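Local coordinates for protein colicin B (Escherichia coli, PDB 1RH1) that kills Escherichia coli and close relatives by forming channels that depolarise the cytoplasmic membrane and so dissipate cellular energy, at residues S118-V123 with V255-T260; G162-V167 with P189-V194; G178-A183 with V286-S291. All coordinates share one frame; numbering follows the deposited sequence.

The three contacts all lie in the amino-terminal part of the chain of colicin B, and contact 1 joins the other two. Its centre is about 15 Å from that of contact 3 and about 18 Å from that of contact 2. Contacts 1 and 3 share one antiparallel sheet, in which strands 121-128 and 179-186 are neighbours, and A122 CB lies 4.3 Å from A183 CB. Contact 2 belongs to a separate mixed sheet but reaches contact 1 where P120 CB packs 4.2 Å from M190 SD. Contacts 2 and 3 do not touch, their nearest atoms being about 9 Å apart. Residues of the TonB box border all three.

Contact 1 of 3, residues S118-V123 with V255-T260; sequences SRPAAV and VEAGYT
R119 and Y259 meet face to face because the arginine chain bends at chi3 (52°), which turns NE toward the second segment, while Y259 CG sits beside its own backbone N (chi1 -71°). The guanidinium lies flat on the tyrosine ring, the planes only 4° apart, with R119 CZ 3.6 Å from the ring centroid of Y259 in a cation-pi stack. Arginine suits this place because its flat cation can stack and still donate around its rim. R119 NH2 gives a nearly straight bond of 2.6 Å to G258 O, which lies in the guanidinium plane, and a weak one of 2.7 Å to A257 O. R119 NE forms a salt bridge with E256 OE1 at 3.0 Å, meeting the carboxylate on its anti side.

Beyond this cluster the segments become an antiparallel ladder: A122 N bonds to V255 O (2.9 Å), and V255 N returns a bond to A122 O. The small A122 and A257 pack beside the ladder, and A257 CB rests 3.5 Å from P120 CG. The TonB box runs alongside, with R119 touching T18 and the backbone of Y259 bonded to V20. With a carboxylate, two carbonyl oxygens and an aromatic face around it, the buried arginine probably stays charged, balanced by E256 and stabilised by the carbonyl oxygens and the ring face.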
loop_
_atom_site.group_PDB
_atom_site.type_symbol
_atom_site.label_atom_id
_atom_site.label_comp_id
_atom_site.label_asym_id
_atom_site.label_seq_id
_atom_site.Cartn_x
_atom_site.Cartn_y
_atom_site.Cartn_z
ATOM N N SER A 118 -1.045 1.897 -7.524
ATOM C CA SER A 118 -0.984 2.565 -6.230
ATOM C C SER A 118 0.371 2.384 -5.574
ATOM O O SER A 118 0.523 2.502 -4.352
ATOM C CB SER A 118 -2.067 2.051 -5.279
ATOM O OG SER A 118 -1.651 0.872 -4.605
ATOM N N ARG A 119 1.343 2.081 -6.433
ATOM C CA ARG A 119 2.684 1.834 -6.000
ATOM C C ARG A 119 3.616 2.445 -7.008
ATOM O O ARG A 119 3.383 2.310 -8.215
ATOM C CB ARG A 119 2.936 0.353 -5.915
ATOM C CG ARG A 119 2.614 -0.145 -4.522
ATOM C CD ARG A 119 3.158 -1.544 -4.246
ATOM N NE ARG A 119 4.569 -1.586 -4.572
ATOM C CZ ARG A 119 5.539 -1.319 -3.707
ATOM N NH1 ARG A 119 5.319 -0.998 -2.430
ATOM N NH2 ARG A 119 6.759 -1.307 -4.204
ATOM N N PRO A 120 4.703 3.094 -6.549
ATOM C CA PRO A 120 5.574 3.892 -7.378
ATOM C C PRO A 120 6.229 3.052 -8.469
ATOM O O PRO A 120 6.087 1.828 -8.472
ATOM C CB PRO A 120 6.508 4.486 -6.376
ATOM C CG PRO A 120 6.725 3.368 -5.431
ATOM C CD PRO A 120 5.317 2.890 -5.252
ATOM N N ALA A 121 6.859 3.679 -9.455
ATOM C CA ALA A 121 7.522 2.959 -10.522
ATOM C C ALA A 121 8.998 3.316 -10.440
ATOM O O ALA A 121 9.351 4.418 -10.004
ATOM C CB ALA A 121 6.976 3.389 -11.855
ATOM N N ALA A 122 9.891 2.421 -10.862
ATOM C CA ALA A 122 11.298 2.680 -10.691
ATOM C C ALA A 122 12.126 2.316 -11.883
ATOM O O ALA A 122 11.795 1.380 -12.597
ATOM C CB ALA A 122 11.821 1.891 -9.514
ATOM N N VAL A 123 13.188 3.084 -12.105
ATOM C CA VAL A 123 14.186 2.763 -13.096
ATOM C C VAL A 123 15.595 2.989 -12.513
ATOM O O VAL A 123 15.918 4.075 -12.051
ATOM C CB VAL A 123 13.965 3.636 -14.357
ATOM C CG1 VAL A 123 14.996 3.215 -15.404
ATOM C CG2 VAL A 123 12.590 3.421 -15.001
ATOM N N VAL A 255 10.666 -0.905 -14.081
ATOM C CA VAL A 255 10.224 -1.924 -13.148
ATOM C C VAL A 255 9.332 -1.365 -12.044
ATOM O O VAL A 255 9.074 -0.169 -11.959
ATOM C CB VAL A 255 11.461 -2.634 -12.507
ATOM C CG1 VAL A 255 12.223 -3.342 -13.604
ATOM C CG2 VAL A 255 12.368 -1.653 -11.768
ATOM N N GLU A 256 8.836 -2.255 -11.196
ATOM C CA GLU A 256 8.103 -1.868 -10.018
ATOM C C GLU A 256 9.113 -1.555 -8.930
ATOM O O GLU A 256 10.161 -2.206 -8.844
ATOM C CB GLU A 256 7.222 -3.005 -9.582
ATOM C CG GLU A 256 6.502 -2.715 -8.281
ATOM C CD GLU A 256 5.551 -3.790 -7.804
ATOM O OE1 GLU A 256 4.791 -3.487 -6.899
ATOM O OE2 GLU A 256 5.551 -4.916 -8.297
ATOM N N ALA A 257 8.780 -0.574 -8.084
ATOM C CA ALA A 257 9.648 -0.189 -6.981
ATOM C C ALA A 257 9.636 -1.203 -5.850
ATOM O O ALA A 257 8.764 -2.080 -5.816
ATOM C CB ALA A 257 9.226 1.149 -6.401
ATOM N N GLY A 258 10.615 -1.058 -4.936
ATOM C CA GLY A 258 10.769 -1.949 -3.812
ATOM C C GLY A 258 9.641 -1.875 -2.802
ATOM O O GLY A 258 8.839 -0.955 -2.771
ATOM N N TYR A 259 9.581 -2.894 -1.955
ATOM C CA TYR A 259 8.615 -2.971 -0.882
ATOM C C TYR A 259 9.193 -2.705 0.510
ATOM O O TYR A 259 8.410 -2.480 1.441
ATOM C CB TYR A 259 7.972 -4.330 -0.894
ATOM C CG TYR A 259 7.037 -4.548 -2.053
ATOM C CD1 TYR A 259 5.663 -4.500 -1.818
ATOM C CD2 TYR A 259 7.539 -4.854 -3.322
ATOM C CE1 TYR A 259 4.773 -4.774 -2.849
ATOM C CE2 TYR A 259 6.651 -5.128 -4.368
ATOM C CZ TYR A 259 5.273 -5.094 -4.111
ATOM O OH TYR A 259 4.390 -5.462 -5.101
ATOM N N THR A 260 10.518 -2.731 0.722
ATOM C CA THR A 260 11.095 -2.427 2.033
ATOM C C THR A 260 12.062 -1.243 2.059
ATOM O O THR A 260 12.910 -1.138 1.176
ATOM C CB THR A 260 11.868 -3.633 2.641
ATOM O OG1 THR A 260 12.739 -4.050 1.610
ATOM C CG2 THR A 260 11.044 -4.817 3.070
#

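Contact 2 of 3, residues G162-V167 with P189-V194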
loop_
_atom_site.group_PDB
_atom_site.type_symbol
_atom_site.label_atom_id
_atom_site.label_comp_id
_atom_site.label_asym_id
_atom_site.label_seq_id
_atom_site.Cartn_x
_atom_site.Cartn_y
_atom_site.Cartn_z
ATOM N N GLY A 162 10.570 20.262 9.264
ATOM C CA GLY A 162 9.830 19.334 10.091
ATOM C C GLY A 162 8.442 19.092 9.527
ATOM O O GLY A 162 7.495 18.873 10.274
ATOM N N ASN A 163 8.302 19.178 8.207
ATOM C CA ASN A 163 7.081 18.846 7.507
ATOM C C ASN A 163 7.461 18.271 6.163
ATOM O O ASN A 163 8.533 18.545 5.611
ATOM C CB ASN A 163 6.206 20.058 7.263
ATOM C CG ASN A 163 5.528 20.584 8.515
ATOM O OD1 ASN A 163 4.414 20.193 8.873
ATOM N ND2 ASN A 163 6.224 21.481 9.216
ATOM N N ASN A 164 6.557 17.438 5.652
ATOM C CA ASN A 164 6.778 16.796 4.374
ATOM C C ASN A 164 6.272 17.636 3.224
ATOM O O ASN A 164 5.176 18.195 3.277
ATOM C CB ASN A 164 6.089 15.450 4.348
ATOM C CG ASN A 164 6.616 14.418 5.345
ATOM O OD1 ASN A 164 5.901 13.486 5.704
ATOM N ND2 ASN A 164 7.838 14.480 5.859
ATOM N N VAL A 165 7.108 17.772 2.203
ATOM C CA VAL A 165 6.725 18.471 0.996
ATOM C C VAL A 165 6.344 17.464 -0.093
ATOM O O VAL A 165 6.995 16.442 -0.284
ATOM C CB VAL A 165 7.908 19.383 0.590
ATOM C CG1 VAL A 165 9.181 18.614 0.322
ATOM C CG2 VAL A 165 7.523 20.123 -0.675
ATOM N N PRO A 166 5.249 17.685 -0.815
ATOM C CA PRO A 166 4.874 16.921 -1.996
ATOM C C PRO A 166 5.974 16.791 -3.015
ATOM O O PRO A 166 6.507 17.820 -3.390
ATOM C CB PRO A 166 3.694 17.664 -2.485
ATOM C CG PRO A 166 3.012 18.044 -1.205
ATOM C CD PRO A 166 4.153 18.535 -0.368
ATOM N N VAL A 167 6.398 15.599 -3.447
ATOM C CA VAL A 167 7.438 15.461 -4.481
ATOM C C VAL A 167 6.972 14.684 -5.712
ATOM O O VAL A 167 5.962 13.961 -5.633
ATOM C CB VAL A 167 8.729 14.743 -3.950
ATOM C CG1 VAL A 167 9.467 15.632 -2.981
ATOM C CG2 VAL A 167 8.373 13.460 -3.239
ATOM N N PRO A 189 1.574 9.745 -5.851
ATOM C CA PRO A 189 1.785 10.833 -4.922
ATOM C C PRO A 189 2.777 10.563 -3.792
ATOM O O PRO A 189 2.467 9.965 -2.761
ATOM C CB PRO A 189 0.360 11.122 -4.496
ATOM C CG PRO A 189 -0.377 11.031 -5.787
ATOM C CD PRO A 189 0.158 9.681 -6.193
ATOM N N MET A 190 4.010 10.993 -3.972
ATOM C CA MET A 190 4.991 10.785 -2.927
ATOM C C MET A 190 5.215 12.088 -2.198
ATOM O O MET A 190 4.820 13.161 -2.662
ATOM C CB MET A 190 6.302 10.278 -3.545
ATOM C CG MET A 190 6.129 8.941 -4.248
ATOM S SD MET A 190 7.603 8.307 -5.041
ATOM C CE MET A 190 7.714 9.597 -6.220
ATOM N N THR A 191 5.881 11.961 -1.046
ATOM C CA THR A 191 6.212 13.088 -0.187
ATOM C C THR A 191 7.627 12.988 0.384
ATOM O O THR A 191 8.136 11.879 0.482
ATOM C CB THR A 191 5.087 13.087 0.856
ATOM O OG1 THR A 191 4.708 14.444 0.825
ATOM C CG2 THR A 191 5.397 12.663 2.266
ATOM N N VAL A 192 8.330 14.067 0.743
ATOM C CA VAL A 192 9.686 14.033 1.317
ATOM C C VAL A 192 9.851 15.010 2.485
ATOM O O VAL A 192 9.453 16.163 2.351
ATOM C CB VAL A 192 10.716 14.357 0.190
ATOM C CG1 VAL A 192 12.073 14.850 0.692
ATOM C CG2 VAL A 192 11.019 13.054 -0.519
ATOM N N PRO A 193 10.436 14.689 3.640
ATOM C CA PRO A 193 10.683 15.633 4.740
ATOM C C PRO A 193 11.545 16.857 4.501
ATOM O O PRO A 193 12.650 16.721 3.969
ATOM C CB PRO A 193 11.257 14.795 5.845
ATOM C CG PRO A 193 11.828 13.618 5.103
ATOM C CD PRO A 193 10.771 13.340 4.045
ATOM N N VAL A 194 11.040 18.051 4.857
ATOM C CA VAL A 194 11.863 19.255 4.811
ATOM C C VAL A 194 12.683 19.346 6.113
ATOM O O VAL A 194 12.144 19.186 7.220
ATOM C CB VAL A 194 10.947 20.477 4.634
ATOM C CG1 VAL A 194 11.698 21.800 4.656
ATOM C CG2 VAL A 194 10.298 20.344 3.279
#
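An antiparallel beta ladder joins strand 163-167 to the start of strand 189-201 in the mixed sheet of the amino-terminal half. The strands run 140° apart, so the pairing is strongly twisted. V165 and V192 form its central hydrogen-bonded pair: V165 N reaches V192 O at 2.8 Å, and V192 N returns a bond to V165 O at 2.9 Å. Farther along, V167 N bonds to M190 O, and at the other end V194 N bonds to N163 O at 2.7 Å while V194 O accepts from G162 N.

Prolines are tolerated at P166 and P193 because both stand in non-hydrogen-bonded pairs, opposite T191 and N164 respectively, where no N-H is needed across the ladder. The carbonyl of P193 accepts a backbone bond from I269 of strand 266-271, on the far side of strand 189-201.

The face carrying V165, V167, M190, V192 and V194 is mainly apolar, and beta-branched valines fill it closely; N163 stands at its end with its amide bonded to A160. V165 CG1, between its backbone N and carbonyl carbon (chi1 60°), packs 3.6 Å from V194 CG2, the two side chains crossing at about a right angle. V167 spreads its branches, CG1 lying 3.6 Å from V192 CB and CG2 against M190 CB. V165 and V192 also touch I269.

The face of N164, P166, T191 and P193 is more polar and partly open to solvent. N164 lies across its neighbours there: its CB meets T191 CG2 at 3.5 Å, while its ND2 sits 3.3 Å from P193 CA. The hydroxyl of T191 turns to the backbone, where T191 OG1 adds a weak bond of 3.2 Å to V165 O, the same oxygen that receives V192 N.

Contact 3 of 3, residues G178-A183 with V286-S291; sequences GTQYMA and VEILDS
M182 and V286 reach toward each other tip to tip. The methionine bends at chi2 and again at chi3 (59°), the second bend placing its terminal methyl, and M182 CE comes within 3.4 Å of V286 CG2. The sulfur approaches more loosely, M182 SD lying 4.0 Å from V286 CB. A flexible thioether fits here because it can fold its end onto the compact, branched valine.

Q180 leaves the same side of its strand in a different shape. Its CG is anti to the backbone N (chi1 173°) and the rest of the chain is extended, which carries the terminal amide to the main chain of residues 287-289. There Q180 CD lies 3.9 Å from both E287 O and L289 N. A long side chain ending in an amide suits a place beside main-chain N-H and C=O groups. The side chains of I288 and L289 pack against the amide.

The segments run in nearly opposite directions but too far apart for a beta ladder, the CA atoms of Q180 and L289 being 7.4 Å apart. This is packing between a sheet and a connection: strand 179-186 lies between strands 121-128 and 169-176 of the antiparallel sheet, whereas residues 286-291 lead from strand 281-286 of the mixed sheet into the long helix 291-340, which extends toward the pore-forming domain. L294 and R297 of that helix touch both Q180 and L289.

E287 points its CB away from strand 179-186, and its OE2 is hydrogen-bonded to the hydroxyl of S24, the last residue of the TonB box.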
loop_
_atom_site.group_PDB
_atom_site.type_symbol
_atom_site.label_atom_id
_atom_site.label_comp_id
_atom_site.label_asym_id
_atom_site.label_seq_id
_atom_site.Cartn_x
_atom_site.Cartn_y
_atom_site.Cartn_z
ATOM N N GLY A 178 18.330 -9.808 -5.188
ATOM C CA GLY A 178 19.349 -9.961 -4.184
ATOM C C GLY A 178 20.505 -9.004 -4.383
ATOM O O GLY A 178 21.310 -8.915 -3.465
ATOM N N THR A 179 20.665 -8.313 -5.531
ATOM C CA THR A 179 21.693 -7.291 -5.733
ATOM C C THR A 179 21.045 -5.903 -5.602
ATOM O O THR A 179 19.994 -5.656 -6.206
ATOM C CB THR A 179 22.402 -7.466 -7.140
ATOM O OG1 THR A 179 22.253 -6.243 -7.867
ATOM C CG2 THR A 179 21.855 -8.615 -7.964
ATOM N N GLN A 180 21.645 -4.995 -4.804
ATOM C CA GLN A 180 21.084 -3.668 -4.554
ATOM C C GLN A 180 21.424 -2.660 -5.644
ATOM O O GLN A 180 22.571 -2.503 -6.061
ATOM C CB GLN A 180 21.582 -3.157 -3.193
ATOM C CG GLN A 180 21.285 -1.730 -2.743
ATOM C CD GLN A 180 22.114 -1.347 -1.533
ATOM O OE1 GLN A 180 21.609 -1.220 -0.437
ATOM N NE2 GLN A 180 23.413 -1.162 -1.620
ATOM N N TYR A 181 20.369 -1.991 -6.108
ATOM C CA TYR A 181 20.433 -0.954 -7.128
ATOM C C TYR A 181 20.165 0.446 -6.588
ATOM O O TYR A 181 19.668 0.569 -5.475
ATOM C CB TYR A 181 19.413 -1.274 -8.175
ATOM C CG TYR A 181 19.878 -2.418 -9.031
ATOM C CD1 TYR A 181 19.691 -3.739 -8.640
ATOM C CD2 TYR A 181 20.507 -2.116 -10.236
ATOM C CE1 TYR A 181 20.140 -4.765 -9.461
ATOM C CE2 TYR A 181 20.953 -3.145 -11.060
ATOM C CZ TYR A 181 20.763 -4.455 -10.658
ATOM O OH TYR A 181 21.220 -5.459 -11.476
ATOM N N MET A 182 20.520 1.520 -7.297
ATOM C CA MET A 182 20.048 2.846 -6.927
ATOM C C MET A 182 19.188 3.332 -8.078
ATOM O O MET A 182 19.621 3.301 -9.230
ATOM C CB MET A 182 21.218 3.774 -6.688
ATOM C CG MET A 182 21.889 3.388 -5.381
ATOM S SD MET A 182 22.124 4.794 -4.290
ATOM C CE MET A 182 20.432 5.265 -4.130
ATOM N N ALA A 183 17.955 3.740 -7.761
ATOM C CA ALA A 183 16.938 4.062 -8.743
ATOM C C ALA A 183 16.211 5.364 -8.568
ATOM O O ALA A 183 16.311 5.987 -7.521
ATOM C CB ALA A 183 15.861 3.033 -8.746
ATOM N N VAL A 286 22.174 6.707 1.074
ATOM C CA VAL A 286 22.013 5.259 1.112
ATOM C C VAL A 286 23.152 4.470 1.742
ATOM O O VAL A 286 24.318 4.811 1.641
ATOM C CB VAL A 286 21.757 4.815 -0.354
ATOM C CG1 VAL A 286 21.763 3.311 -0.564
ATOM C CG2 VAL A 286 20.374 5.320 -0.714
ATOM N N GLU A 287 22.796 3.347 2.341
ATOM C CA GLU A 287 23.701 2.387 2.943
ATOM C C GLU A 287 23.974 1.172 2.043
ATOM O O GLU A 287 23.070 0.369 1.780
ATOM C CB GLU A 287 23.074 1.967 4.239
ATOM C CG GLU A 287 23.866 0.976 5.053
ATOM C CD GLU A 287 23.114 0.567 6.301
ATOM O OE1 GLU A 287 23.680 0.702 7.385
ATOM O OE2 GLU A 287 21.966 0.126 6.183
ATOM N N ILE A 288 25.217 1.025 1.550
ATOM C CA ILE A 288 25.678 -0.087 0.712
ATOM C C ILE A 288 25.575 -1.341 1.599
ATOM O O ILE A 288 26.294 -1.432 2.596
ATOM C CB ILE A 288 27.185 0.066 0.241
ATOM C CG1 ILE A 288 27.753 1.434 0.586
ATOM C CG2 ILE A 288 27.297 -0.101 -1.253
ATOM C CD1 ILE A 288 28.138 1.599 2.101
ATOM N N LEU A 289 24.642 -2.281 1.317
ATOM C CA LEU A 289 24.420 -3.527 2.065
ATOM C C LEU A 289 25.406 -4.623 1.656
ATOM O O LEU A 289 25.780 -4.759 0.489
ATOM C CB LEU A 289 22.963 -3.987 1.824
ATOM C CG LEU A 289 21.799 -3.804 2.827
ATOM C CD1 LEU A 289 21.510 -2.366 3.195
ATOM C CD2 LEU A 289 20.546 -4.258 2.144
ATOM N N ASP A 290 25.856 -5.419 2.634
ATOM C CA ASP A 290 26.811 -6.514 2.414
ATOM C C ASP A 290 26.160 -7.827 2.019
ATOM O O ASP A 290 24.964 -7.994 2.223
ATOM C CB ASP A 290 27.678 -6.750 3.676
ATOM C CG ASP A 290 26.981 -6.964 5.017
ATOM O OD1 ASP A 290 26.042 -6.224 5.344
ATOM O OD2 ASP A 290 27.411 -7.858 5.755
ATOM N N SER A 291 26.916 -8.784 1.478
ATOM C CA SER A 291 26.391 -10.051 0.983
ATOM C C SER A 291 25.338 -10.892 1.674
ATOM O O SER A 291 24.549 -11.562 1.006
ATOM C CB SER A 291 27.545 -10.955 0.718
ATOM O OG SER A 291 27.693 -10.934 -0.692
#